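Local coordinates for protein coproheme decarboxylase (Thermus thermophilus, PDB 1VDH) that catalyses the hydrogen peroxide-dependent stepwise decarboxylation of Fe-coproporphyrin III to heme b, by way of a three-propionate intermediate, as a homopentamer, at residues Trp29-Trp41 against Tyr237-Leu249. Numbering follows the deposited sequence.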
loop_
_atom_site.group_PDB
_atom_site.type_symbol
_atom_site.label_atom_id
_atom_site.label_comp_id
_atom_site.label_asym_id
_atom_site.label_seq_id
_atom_site.Cartn_x
_atom_site.Cartn_y
_atom_site.Cartn_z
ATOM N N TRP A 29 -10.212 21.309 16.191
ATOM C CA TRP A 29 -10.863 21.177 17.488
ATOM C C TRP A 29 -10.445 22.254 18.485
ATOM O O TRP A 29 -11.295 22.927 19.070
ATOM C CB TRP A 29 -10.597 19.796 18.089
ATOM C CG TRP A 29 -11.128 19.662 19.486
ATOM C CD1 TRP A 29 -10.399 19.633 20.642
ATOM C CD2 TRP A 29 -12.501 19.553 19.875
ATOM N NE1 TRP A 29 -11.235 19.514 21.728
ATOM C CE2 TRP A 29 -12.531 19.459 21.285
ATOM C CE3 TRP A 29 -13.713 19.522 19.167
ATOM C CZ2 TRP A 29 -13.725 19.334 22.003
ATOM C CZ3 TRP A 29 -14.903 19.397 19.884
ATOM C CH2 TRP A 29 -14.896 19.304 21.287
ATOM N N PHE A 30 -9.139 22.407 18.682
ATOM C CA PHE A 30 -8.622 23.385 19.633
ATOM C C PHE A 30 -8.743 24.847 19.197
ATOM O O PHE A 30 -8.532 25.754 20.003
ATOM C CB PHE A 30 -7.184 23.029 20.032
ATOM C CG PHE A 30 -7.087 21.775 20.868
ATOM C CD1 PHE A 30 -6.832 20.542 20.274
ATOM C CD2 PHE A 30 -7.292 21.822 22.246
ATOM C CE1 PHE A 30 -6.787 19.373 21.037
ATOM C CE2 PHE A 30 -7.249 20.660 23.018
ATOM C CZ PHE A 30 -6.997 19.433 22.413
ATOM N N SER A 31 -9.110 25.070 17.935
ATOM C CA SER A 31 -9.287 26.423 17.409
ATOM C C SER A 31 -10.768 26.773 17.282
ATOM O O SER A 31 -11.121 27.912 16.979
ATOM C CB SER A 31 -8.623 26.566 16.038
ATOM O OG SER A 31 -7.229 26.335 16.124
ATOM N N ALA A 32 -11.629 25.784 17.502
ATOM C CA ALA A 32 -13.072 25.974 17.405
ATOM C C ALA A 32 -13.600 26.806 18.568
ATOM O O ALA A 32 -13.004 26.821 19.647
ATOM C CB ALA A 32 -13.768 24.628 17.376
ATOM N N PRO A 33 -14.718 27.526 18.355
ATOM C CA PRO A 33 -15.310 28.356 19.411
ATOM C C PRO A 33 -15.596 27.510 20.653
ATOM O O PRO A 33 -15.984 26.342 20.544
ATOM C CB PRO A 33 -16.599 28.855 18.761
ATOM C CG PRO A 33 -16.208 28.978 17.312
ATOM C CD PRO A 33 -15.454 27.686 17.087
ATOM N N LEU A 34 -15.381 28.096 21.828
ATOM C CA LEU A 34 -15.595 27.392 23.090
ATOM C C LEU A 34 -16.999 26.806 23.216
ATOM O O LEU A 34 -17.166 25.689 23.708
ATOM C CB LEU A 34 -15.288 28.313 24.275
ATOM C CG LEU A 34 -15.224 27.662 25.660
ATOM C CD1 LEU A 34 -14.217 26.512 25.664
ATOM C CD2 LEU A 34 -14.846 28.710 26.700
ATOM N N GLU A 35 -18.003 27.538 22.740
ATOM C CA GLU A 35 -19.378 27.057 22.810
ATOM C C GLU A 35 -19.570 25.823 21.931
ATOM O O GLU A 35 -20.256 24.881 22.325
ATOM C CB GLU A 35 -20.369 28.151 22.408
ATOM C CG GLU A 35 -21.829 27.725 22.554
ATOM C CD GLU A 35 -22.817 28.848 22.278
ATOM O OE1 GLU A 35 -23.749 29.029 23.092
ATOM O OE2 GLU A 35 -22.671 29.543 21.247
ATOM N N ALA A 36 -18.955 25.833 20.748
ATOM C CA ALA A 36 -19.051 24.708 19.818
ATOM C C ALA A 36 -18.451 23.455 20.454
ATOM O O ALA A 36 -19.031 22.372 20.384
ATOM C CB ALA A 36 -18.330 25.036 18.514
ATOM N N ARG A 37 -17.296 23.618 21.092
ATOM C CA ARG A 37 -16.619 22.511 21.751
ATOM C C ARG A 37 -17.470 21.962 22.894
ATOM O O ARG A 37 -17.664 20.749 23.001
ATOM C CB ARG A 37 -15.244 22.957 22.259
ATOM C CG ARG A 37 -14.289 23.376 21.142
ATOM C CD ARG A 37 -13.018 24.013 21.686
ATOM N NE ARG A 37 -12.287 23.099 22.559
ATOM C CZ ARG A 37 -11.253 23.449 23.322
ATOM N NH1 ARG A 37 -10.663 22.542 24.085
ATOM N NH2 ARG A 37 -10.804 24.701 23.316
ATOM N N GLU A 38 -18.011 22.860 23.720
ATOM C CA GLU A 38 -18.853 22.460 24.846
ATOM C C GLU A 38 -20.102 21.726 24.369
ATOM O O GLU A 38 -20.491 20.712 24.950
ATOM C CB GLU A 38 -19.257 23.677 25.689
ATOM C CG GLU A 38 -18.098 24.401 26.371
ATOM C CD GLU A 38 -17.337 23.534 27.365
ATOM O OE1 GLU A 38 -17.938 22.611 27.960
ATOM O OE2 GLU A 38 -16.129 23.789 27.565
ATOM N N ASP A 39 -20.722 22.240 23.308
ATOM C CA ASP A 39 -21.920 21.625 22.740
ATOM C C ASP A 39 -21.615 20.216 22.225
ATOM O O ASP A 39 -22.392 19.282 22.439
ATOM C CB ASP A 39 -22.487 22.486 21.603
ATOM C CG ASP A 39 -23.101 23.796 22.097
ATOM O OD1 ASP A 39 -23.382 23.921 23.308
ATOM O OD2 ASP A 39 -23.305 24.706 21.266
ATOM N N ALA A 40 -20.478 20.069 21.548
ATOM C CA ALA A 40 -20.072 18.770 21.018
ATOM C C ALA A 40 -19.811 17.815 22.176
ATOM O O ALA A 40 -20.190 16.646 22.127
ATOM C CB ALA A 40 -18.825 18.918 20.160
ATOM N N TRP A 41 -19.185 18.336 23.227
ATOM C CA TRP A 41 -18.872 17.561 24.420
ATOM C C TRP A 41 -20.135 17.043 25.104
ATOM O O TRP A 41 -20.220 15.862 25.450
ATOM C CB TRP A 41 -18.058 18.416 25.397
ATOM C CG TRP A 41 -17.794 17.759 26.719
ATOM C CD1 TRP A 41 -18.081 18.264 27.955
ATOM C CD2 TRP A 41 -17.187 16.479 26.937
ATOM N NE1 TRP A 41 -17.690 17.378 28.930
ATOM C CE2 TRP A 41 -17.138 16.274 28.334
ATOM C CE3 TRP A 41 -16.682 15.485 26.089
ATOM C CZ2 TRP A 41 -16.604 15.115 28.904
ATOM C CZ3 TRP A 41 -16.151 14.329 26.656
ATOM C CH2 TRP A 41 -16.117 14.156 28.052
ATOM N N TYR A 237 -6.956 3.590 28.660
ATOM C CA TYR A 237 -8.381 3.736 28.955
ATOM C C TYR A 237 -8.648 5.130 29.513
ATOM O O TYR A 237 -7.904 5.613 30.366
ATOM C CB TYR A 237 -8.853 2.672 29.960
ATOM C CG TYR A 237 -10.321 2.809 30.318
ATOM C CD1 TYR A 237 -11.307 2.210 29.536
ATOM C CD2 TYR A 237 -10.727 3.601 31.396
ATOM C CE1 TYR A 237 -12.660 2.401 29.810
ATOM C CE2 TYR A 237 -12.080 3.801 31.679
ATOM C CZ TYR A 237 -13.037 3.203 30.879
ATOM O OH TYR A 237 -14.369 3.439 31.121
ATOM N N LEU A 238 -9.701 5.772 29.014
ATOM C CA LEU A 238 -10.071 7.111 29.455
ATOM C C LEU A 238 -11.454 7.132 30.092
ATOM O O LEU A 238 -12.431 6.727 29.458
ATOM C CB LEU A 238 -10.112 8.075 28.259
ATOM C CG LEU A 238 -8.883 8.311 27.377
ATOM C CD1 LEU A 238 -9.286 9.121 26.151
ATOM C CD2 LEU A 238 -7.800 9.027 28.169
ATOM N N ASP A 239 -11.547 7.568 31.348
ATOM C CA ASP A 239 -12.865 7.693 31.965
ATOM C C ASP A 239 -13.405 9.046 31.492
ATOM O O ASP A 239 -12.737 9.736 30.713
ATOM C CB ASP A 239 -12.829 7.575 33.504
ATOM C CG ASP A 239 -11.888 8.573 34.181
ATOM O OD1 ASP A 239 -11.484 9.589 33.583
ATOM O OD2 ASP A 239 -11.564 8.336 35.362
ATOM N N GLU A 240 -14.579 9.448 31.969
ATOM C CA GLU A 240 -15.157 10.714 31.532
ATOM C C GLU A 240 -14.246 11.929 31.733
ATOM O O GLU A 240 -14.057 12.726 30.810
ATOM C CB GLU A 240 -16.515 10.951 32.192
ATOM C CG GLU A 240 -17.306 12.068 31.525
ATOM C CD GLU A 240 -18.639 12.331 32.197
ATOM O OE1 GLU A 240 -19.442 11.384 32.324
ATOM O OE2 GLU A 240 -18.877 13.485 32.600
ATOM N N GLU A 241 -13.667 12.059 32.924
ATOM C CA GLU A 241 -12.775 13.180 33.215
ATOM C C GLU A 241 -11.510 13.161 32.364
ATOM O O GLU A 241 -11.040 14.211 31.930
ATOM C CB GLU A 241 -12.401 13.212 34.702
ATOM C CG GLU A 241 -13.527 13.673 35.621
ATOM C CD GLU A 241 -14.019 15.072 35.287
ATOM O OE1 GLU A 241 -15.206 15.213 34.918
ATOM O OE2 GLU A 241 -13.220 16.030 35.389
ATOM N N ALA A 242 -10.955 11.969 32.143
ATOM C CA ALA A 242 -9.749 11.824 31.333
ATOM C C ALA A 242 -10.014 12.261 29.891
ATOM O O ALA A 242 -9.202 12.971 29.298
ATOM C CB ALA A 242 -9.247 10.377 31.372
ATOM N N LEU A 243 -11.151 11.844 29.333
ATOM C CA LEU A 243 -11.506 12.223 27.961
ATOM C C LEU A 243 -11.710 13.732 27.887
ATOM O O LEU A 243 -11.276 14.384 26.930
ATOM C CB LEU A 243 -12.772 11.492 27.498
ATOM C CG LEU A 243 -13.270 11.809 26.080
ATOM C CD1 LEU A 243 -12.151 11.591 25.059
ATOM C CD2 LEU A 243 -14.479 10.939 25.748
ATOM N N ARG A 244 -12.356 14.286 28.911
ATOM C CA ARG A 244 -12.592 15.723 28.972
ATOM C C ARG A 244 -11.268 16.483 28.973
ATOM O O ARG A 244 -11.099 17.438 28.218
ATOM C CB ARG A 244 -13.414 16.090 30.215
ATOM C CG ARG A 244 -13.540 17.593 30.421
ATOM C CD ARG A 244 -14.844 18.012 31.087
ATOM N NE ARG A 244 -14.893 17.701 32.510
ATOM C CZ ARG A 244 -15.377 18.522 33.440
ATOM N NH1 ARG A 244 -15.847 19.720 33.109
ATOM N NH2 ARG A 244 -15.415 18.133 34.706
ATOM N N ALA A 245 -10.329 16.032 29.804
ATOM C CA ALA A 245 -9.009 16.658 29.912
ATOM C C ALA A 245 -8.238 16.581 28.595
ATOM O O ALA A 245 -7.581 17.541 28.193
ATOM C CB ALA A 245 -8.202 16.002 31.033
ATOM N N PHE A 246 -8.315 15.425 27.943
ATOM C CA PHE A 246 -7.650 15.196 26.662
ATOM C C PHE A 246 -8.148 16.198 25.610
ATOM O O PHE A 246 -7.369 16.708 24.799
ATOM C CB PHE A 246 -7.921 13.760 26.190
ATOM C CG PHE A 246 -7.436 13.476 24.795
ATOM C CD1 PHE A 246 -6.076 13.394 24.522
ATOM C CD2 PHE A 246 -8.343 13.299 23.753
ATOM C CE1 PHE A 246 -5.623 13.137 23.225
ATOM C CE2 PHE A 246 -7.900 13.043 22.459
ATOM C CZ PHE A 246 -6.536 12.962 22.194
ATOM N N LEU A 247 -9.446 16.488 25.646
ATOM C CA LEU A 247 -10.058 17.423 24.706
ATOM C C LEU A 247 -9.888 18.882 25.129
ATOM O O LEU A 247 -10.405 19.793 24.477
ATOM C CB LEU A 247 -11.537 17.078 24.513
ATOM C CG LEU A 247 -11.771 15.659 23.978
ATOM C CD1 LEU A 247 -13.263 15.339 23.918
ATOM C CD2 LEU A 247 -11.124 15.510 22.603
ATOM N N GLY A 248 -9.152 19.095 26.219
ATOM C CA GLY A 248 -8.902 20.439 26.709
ATOM C C GLY A 248 -10.099 21.127 27.337
ATOM O O GLY A 248 -10.188 22.356 27.334
ATOM N N LEU A 249 -11.027 20.340 27.869
ATOM C CA LEU A 249 -12.215 20.895 28.506
ATOM C C LEU A 249 -12.230 20.618 30.012
ATOM O O LEU A 249 -13.208 21.021 30.675
ATOM C CB LEU A 249 -13.474 20.346 27.835
ATOM C CG LEU A 249 -13.608 20.675 26.343
ATOM C CD1 LEU A 249 -14.818 19.986 25.758
ATOM C CD2 LEU A 249 -13.701 22.177 26.145
ATOM O OXT LEU A 249 -11.263 20.000 30.515
#
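W41 lies against R244 and L249 where the C-terminal helix 240-246 runs nearly antiparallel (155°) to 34-41, the first part of helix 34-56, on the outer side of the ferredoxin-like α+β barrel of the chlorite dismutase family. The axes of these short segments come no closer than 12.3 Å, so large side chains, not close backbones, bridge the gap. The W41 side chain can be traced outward. CB meets CD1 of L249 at 3.6 Å, and CG sits beside the same methyl. With CG anti to the backbone N, the indole extends toward helix 240-246. Its NE1 passes CD of R244, and CZ2 packs 3.6 Å from CB of R244, whose CA lies over one ring face; the guanidinium beyond is turned almost parallel to the indole (7°) and pairs with E241. On the six-membered ring, CE3 reaches CD1 of L247, CZ3 meets CG of L243 and, at the far end, CH2 approaches the E240 carbonyl oxygen edge-on. An alanine in place of W41 would probably leave L243, L247 and the R244 methylenes without their shared apolar partner and open a gap between the helices.

The polar part of the contact gathers at the end of helix 240-246, where G248, with positive phi, closes a Schellman motif through two backbone bonds into the last turn, G248 N to A245 O and L249 N to R244 O. A CB modelled on G248 would come too close to both F30 CE2 and R37 NH1. The preceding carbonyl, that of L247, is gripped twice: W29 NE1 donates at 2.9 Å, nearly straight (168°) and tilted from the carbonyl plane, whereas R37 NH1 donates within that plane at 2.8 Å. R37 also lays one guanidinium face against L249, with NH1 3.7 Å from the CD2 methyl.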